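Local coordinates for hypothetical protein PA3499 (Pseudomonas aeruginosa, PDB 2IG8), which is of unknown function but belongs to the YjgF-like (endoribonuclease L-PSP) family of small trimeric alpha/beta proteins, at residues A23-E28 with A132-D137; L51-Q56 with E123-I128. All coordinates share one frame; numbering follows the deposited sequence.

Contact 1: residues A23-E28 with A132-D137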
loop_
_atom_site.group_PDB
_atom_site.type_symbol
_atom_site.label_atom_id
_atom_site.label_comp_id
_atom_site.label_asym_id
_atom_site.label_seq_id
_atom_site.Cartn_x
_atom_site.Cartn_y
_atom_site.Cartn_z
ATOM N N ALA B 23 8.694 6.460 12.068
ATOM C CA ALA B 23 8.859 5.015 12.222
ATOM C C ALA B 23 8.344 4.483 13.569
ATOM O O ALA B 23 8.541 5.102 14.626
ATOM C CB ALA B 23 10.326 4.629 11.998
ATOM N N LEU B 24 7.670 3.337 13.516
ATOM C CA LEU B 24 7.155 2.658 14.703
ATOM C C LEU B 24 7.580 1.215 14.596
ATOM O O LEU B 24 7.280 0.566 13.587
ATOM C CB LEU B 24 5.624 2.706 14.772
ATOM C CG LEU B 24 4.921 4.062 14.834
ATOM C CD1 LEU B 24 3.448 3.853 14.601
ATOM C CD2 LEU B 24 5.158 4.743 16.165
ATOM N N LEU B 25 8.262 0.725 15.633
ATOM C CA LEU B 25 8.663 -0.675 15.716
ATOM C C LEU B 25 7.536 -1.397 16.439
ATOM O O LEU B 25 7.212 -1.093 17.587
ATOM C CB LEU B 25 9.999 -0.820 16.446
ATOM C CG LEU B 25 10.564 -2.236 16.584
ATOM C CD1 LEU B 25 10.872 -2.839 15.223
ATOM C CD2 LEU B 25 11.807 -2.217 17.453
ATOM N N VAL B 26 6.899 -2.309 15.727
ATOM C CA VAL B 26 5.711 -2.999 16.202
ATOM C C VAL B 26 6.076 -4.467 16.218
ATOM O O VAL B 26 6.033 -5.132 15.185
ATOM C CB VAL B 26 4.519 -2.745 15.257
ATOM C CG1 VAL B 26 3.321 -3.616 15.648
ATOM C CG2 VAL B 26 4.163 -1.248 15.237
ATOM N N GLY B 27 6.473 -4.963 17.387
ATOM C CA GLY B 27 7.112 -6.272 17.473
ATOM C C GLY B 27 8.438 -6.240 16.727
ATOM O O GLY B 27 9.326 -5.463 17.065
ATOM N N GLU B 28 8.565 -7.089 15.712
ATOM C CA GLU B 28 9.745 -7.127 14.841
ATOM C C GLU B 28 9.552 -6.265 13.589
ATOM O O GLU B 28 10.488 -6.043 12.836
ATOM C CB GLU B 28 10.048 -8.572 14.418
ATOM C CG GLU B 28 10.501 -9.486 15.563
ATOM C CD GLU B 28 11.840 -9.075 16.171
ATOM O OE1 GLU B 28 12.686 -8.498 15.468
ATOM O OE2 GLU B 28 12.055 -9.350 17.363
ATOM N N ALA B 132 9.665 -3.396 6.348
ATOM C CA ALA B 132 10.790 -4.164 6.876
ATOM C C ALA B 132 10.442 -4.894 8.177
ATOM O O ALA B 132 9.513 -4.506 8.900
ATOM C CB ALA B 132 12.005 -3.245 7.102
ATOM N N ARG B 133 11.188 -5.974 8.424
ATOM C CA ARG B 133 11.172 -6.756 9.658
ATOM C C ARG B 133 12.604 -6.943 10.141
ATOM O O ARG B 133 13.464 -7.328 9.351
ATOM C CB ARG B 133 10.669 -8.159 9.364
ATOM C CG ARG B 133 9.224 -8.280 9.199
ATOM C CD ARG B 133 8.890 -9.721 9.026
ATOM N NE ARG B 133 8.976 -10.429 10.290
ATOM C CZ ARG B 133 7.985 -10.474 11.174
ATOM N NH1 ARG B 133 6.840 -9.827 10.946
ATOM N NH2 ARG B 133 8.137 -11.155 12.304
ATOM N N LEU B 134 12.846 -6.749 11.434
ATOM C CA LEU B 134 14.195 -6.852 11.990
ATOM C C LEU B 134 14.735 -8.293 12.095
ATOM O O LEU B 134 15.929 -8.491 12.338
ATOM C CB LEU B 134 14.232 -6.195 13.369
ATOM C CG LEU B 134 13.871 -4.704 13.397
ATOM C CD1 LEU B 134 13.947 -4.163 14.816
ATOM C CD2 LEU B 134 14.760 -3.922 12.483
ATOM N N ASP B 135 13.869 -9.284 11.893
ATOM C CA ASP B 135 14.235 -10.688 12.080
ATOM C C ASP B 135 14.424 -11.462 10.770
ATOM O O ASP B 135 14.398 -12.693 10.776
ATOM C CB ASP B 135 13.193 -11.363 12.979
ATOM C CG ASP B 135 11.790 -11.345 12.394
ATOM O OD1 ASP B 135 11.500 -10.575 11.462
ATOM O OD2 ASP B 135 10.953 -12.105 12.891
ATOM N N ILE B 136 14.600 -10.744 9.653
ATOM C CA ILE B 136 14.893 -11.356 8.362
ATOM C C ILE B 136 16.114 -10.704 7.718
ATOM O O ILE B 136 16.481 -9.579 8.063
ATOM C CB ILE B 136 13.691 -11.261 7.385
ATOM C CG1 ILE B 136 13.475 -9.812 6.910
ATOM C CG2 ILE B 136 12.431 -11.807 8.047
ATOM C CD1 ILE B 136 12.427 -9.659 5.844
ATOM N N ASP B 137 16.740 -11.412 6.782
ATOM C CA ASP B 137 17.788 -10.815 5.931
ATOM C C ASP B 137 17.665 -11.373 4.535
ATOM O O ASP B 137 17.975 -12.535 4.312
ATOM C CB ASP B 137 19.169 -11.079 6.513
ATOM C CG ASP B 137 20.298 -10.404 5.727
ATOM O OD1 ASP B 137 20.084 -9.786 4.646
ATOM O OD2 ASP B 137 21.437 -10.508 6.219
#
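Glu28 sits in the turn between strand 23-26 and strand 29-36, and its carbonyl meets the backbone at Arg133 and Leu134. Leu134 N donates to Glu28 O over 2.8 Å. The bond is nearly straight, 168° at the hydrogen, and lies in the carbonyl plane. Arg133 CA also leans on this oxygen, with Arg133 CA 3.3 Å from Glu28 O in a CA-H...O contact.

The Glu28 side chain can be followed outward. CB lies over one face of the Arg133 guanidinium, 3.8 Å from NH2 of Arg133. CG, anti to the carbonyl carbon, comes against the Asp135 carboxylate, with Glu28 CG 3.8 Å from Asp135 OD2. The chain then bends at chi2 (-65°) and crosses Leu134 at about a right angle. At the tip, Glu28 OE1 ends 3.5 Å from Leu134 CB. Glu28 OE1 is 6.1 Å from Arg133 NH2, too far for a salt bridge.

Arg133 instead turns side-on to Asp135. NE bonds to OD1 and NH2 to OD2, each oxygen using its syn lone pair. The NH2 bond lies in the guanidinium plane, while the NE bond is tilted from it. This grip holds the two groups against Glu28 CB and CG and probably offsets the nearby like charge of Glu28. Asp135 OD2 is also hydrogen-bonded to Thr2 OG1 of the third subunit.

On the apolar side Leu25 and Leu134 meet tip to tip. Leu25 CD1 and Leu134 CD1 are 3.4 Å apart, tighter than usual for two methyl groups. Leu25 also packs on Leu30.

The type I turn from Arg133 to Ile136 is thus pinned to a beta hairpin turn, where the third subunit packs on the YjgF-like alpha/beta fold.

Contact 2: residues L51-Q56 with E123-I128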
loop_
_atom_site.group_PDB
_atom_site.type_symbol
_atom_site.label_atom_id
_atom_site.label_comp_id
_atom_site.label_asym_id
_atom_site.label_seq_id
_atom_site.Cartn_x
_atom_site.Cartn_y
_atom_site.Cartn_z
ATOM N N LEU B 51 17.674 17.783 -8.030
ATOM C CA LEU B 51 17.993 16.351 -8.028
ATOM C C LEU B 51 17.067 15.615 -8.958
ATOM O O LEU B 51 15.827 15.723 -8.854
ATOM C CB LEU B 51 17.837 15.763 -6.639
ATOM C CG LEU B 51 18.714 16.377 -5.541
ATOM C CD1 LEU B 51 18.428 15.667 -4.203
ATOM C CD2 LEU B 51 20.213 16.285 -5.897
ATOM N N ASP B 52 17.680 14.811 -9.828
ATOM C CA ASP B 52 16.909 13.944 -10.720
ATOM C C ASP B 52 16.352 12.731 -9.980
ATOM O O ASP B 52 16.594 12.557 -8.770
ATOM C CB ASP B 52 17.732 13.556 -11.971
ATOM C CG ASP B 52 18.975 12.671 -11.680
ATOM O OD1 ASP B 52 19.104 12.065 -10.581
ATOM O OD2 ASP B 52 19.875 12.644 -12.592
ATOM N N ALA B 53 15.627 11.875 -10.701
ATOM C CA ALA B 53 14.884 10.782 -10.052
ATOM C C ALA B 53 15.808 9.768 -9.381
ATOM O O ALA B 53 15.512 9.287 -8.293
ATOM C CB ALA B 53 13.976 10.068 -11.063
ATOM N N HIS B 54 16.920 9.440 -10.048
ATOM C CA HIS B 54 17.909 8.534 -9.514
ATOM C C HIS B 54 18.502 9.100 -8.208
ATOM O O HIS B 54 18.561 8.392 -7.214
ATOM C CB HIS B 54 18.991 8.337 -10.555
ATOM C CG HIS B 54 20.097 7.419 -10.155
ATOM N ND1 HIS B 54 21.128 7.116 -11.009
ATOM C CD2 HIS B 54 20.302 6.663 -9.052
ATOM C CE1 HIS B 54 21.956 6.267 -10.417
ATOM N NE2 HIS B 54 21.494 6.008 -9.216
ATOM N N ALA B 55 18.935 10.360 -8.235
ATOM C CA ALA B 55 19.479 10.998 -7.038
ATOM C C ALA B 55 18.430 11.061 -5.893
ATOM O O ALA B 55 18.752 10.749 -4.714
ATOM C CB ALA B 55 20.085 12.398 -7.356
ATOM N N GLN B 56 17.196 11.433 -6.229
ATOM C CA GLN B 56 16.144 11.488 -5.241
ATOM C C GLN B 56 15.887 10.097 -4.644
ATOM O O GLN B 56 15.728 9.968 -3.433
ATOM C CB GLN B 56 14.855 12.079 -5.796
ATOM C CG GLN B 56 14.919 13.598 -6.109
ATOM C CD GLN B 56 13.578 14.255 -6.296
ATOM O OE1 GLN B 56 12.580 13.833 -5.711
ATOM N NE2 GLN B 56 13.553 15.357 -7.092
ATOM N N GLU B 123 9.010 19.924 -5.669
ATOM C CA GLU B 123 10.325 19.488 -6.181
ATOM C C GLU B 123 10.464 17.962 -6.254
ATOM O O GLU B 123 11.416 17.450 -6.875
ATOM C CB GLU B 123 11.456 20.044 -5.313
ATOM C CG GLU B 123 11.487 21.559 -5.222
ATOM C CD GLU B 123 10.676 22.140 -4.067
ATOM O OE1 GLU B 123 9.792 21.465 -3.495
ATOM O OE2 GLU B 123 10.953 23.306 -3.732
ATOM N N LEU B 124 9.541 17.237 -5.613
ATOM C CA LEU B 124 9.625 15.781 -5.499
ATOM C C LEU B 124 9.280 15.050 -6.804
ATOM O O LEU B 124 8.317 15.404 -7.515
ATOM C CB LEU B 124 8.716 15.272 -4.377
ATOM C CG LEU B 124 8.992 15.787 -2.955
ATOM C CD1 LEU B 124 8.015 15.107 -1.953
ATOM C CD2 LEU B 124 10.458 15.591 -2.553
ATOM N N LEU B 125 10.076 14.029 -7.104
ATOM C CA LEU B 125 9.841 13.099 -8.206
ATOM C C LEU B 125 9.465 11.693 -7.712
ATOM O O LEU B 125 8.995 10.888 -8.500
ATOM C CB LEU B 125 11.108 12.963 -9.069
ATOM C CG LEU B 125 11.529 14.194 -9.859
ATOM C CD1 LEU B 125 12.949 13.984 -10.494
ATOM C CD2 LEU B 125 10.447 14.515 -10.878
ATOM N N VAL B 126 9.701 11.403 -6.428
ATOM C CA VAL B 126 9.484 10.055 -5.889
ATOM C C VAL B 126 9.232 10.054 -4.384
ATOM O O VAL B 126 9.748 10.892 -3.629
ATOM C CB VAL B 126 10.663 9.090 -6.282
ATOM C CG1 VAL B 126 11.995 9.538 -5.630
ATOM C CG2 VAL B 126 10.363 7.621 -5.908
ATOM N N GLU B 127 8.386 9.116 -3.961
ATOM C CA GLU B 127 8.174 8.810 -2.565
ATOM C C GLU B 127 8.142 7.282 -2.459
ATOM O O GLU B 127 7.594 6.611 -3.334
ATOM C CB GLU B 127 6.864 9.432 -2.066
ATOM C CG GLU B 127 6.523 9.063 -0.644
ATOM C CD GLU B 127 5.674 10.115 0.090
ATOM O OE1 GLU B 127 5.349 11.178 -0.474
ATOM O OE2 GLU B 127 5.355 9.869 1.260
ATOM N N ILE B 128 8.771 6.752 -1.418
ATOM C CA ILE B 128 8.794 5.319 -1.219
ATOM C C ILE B 128 8.247 4.942 0.144
ATOM O O ILE B 128 8.649 5.504 1.179
ATOM C CB ILE B 128 10.202 4.740 -1.412
ATOM C CG1 ILE B 128 10.708 5.043 -2.836
ATOM C CG2 ILE B 128 10.181 3.236 -1.083
ATOM C CD1 ILE B 128 12.176 4.578 -3.159
HETATM O O HOH W 1 11.907 12.389 -3.314
#
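The primary amide of Gln56 bridges the first turn of helix 53-70 and the chain entering strand 126-133. Its side chain is extended beyond CG. OE1 accepts from Leu125 N at 2.9 Å, nearly straight at the hydrogen (169°), though the donor stands above the amide carbonyl plane. NE2 donates twice: to Glu123 O, 3.0 Å from Gln56 NE2, and back to Leu51 O. Both acceptors lie in the amide plane, so the group's rotation is fixed. A water bridges Gln56 OE1 to Val126 O.

The tight part lies around Gln56 and Leu125. Leu125 crosses Gln56 at about a right angle, with Leu125 CG 3.6 Å from Gln56 NE2. Leu125 CD1 reaches the helix start, 3.4 Å from Ala53 N. Val126 CG1 rests on Gln56 CB at 3.8 Å.

The looser part is at the side chains of Asp52 and Glu123. Asp52 is exposed and points away from 123-128. Glu123 leads its carboxylate away to a salt bridge with Arg42.

Asp52 OD1 accepts from Ala55 N, a classic N-cap. Strand entry and helix start are joined here in helix-on-sheet packing, with an N-capped first turn set against the sheet.

Contacts 1 and 2 share strand 126-133. Contact 2 holds the chain entering this strand and contact 1 the chain leaving it. Their centres are about 26 Å apart, on opposite sides of the chain's centre. Apart from adjoining in sequence, the segments of the two contacts do not touch. The partners differ in kind. Contact 1 joins the chain at the strand's far side to a hairpin turn of the same sheet. Contact 2 joins the strand's beginning to a helix start. Both reach neighbouring subunits: Arg133 in contact 1 packs on Val26 of the third subunit, while Glu127 in contact 2 packs on Thr112 of the second subunit.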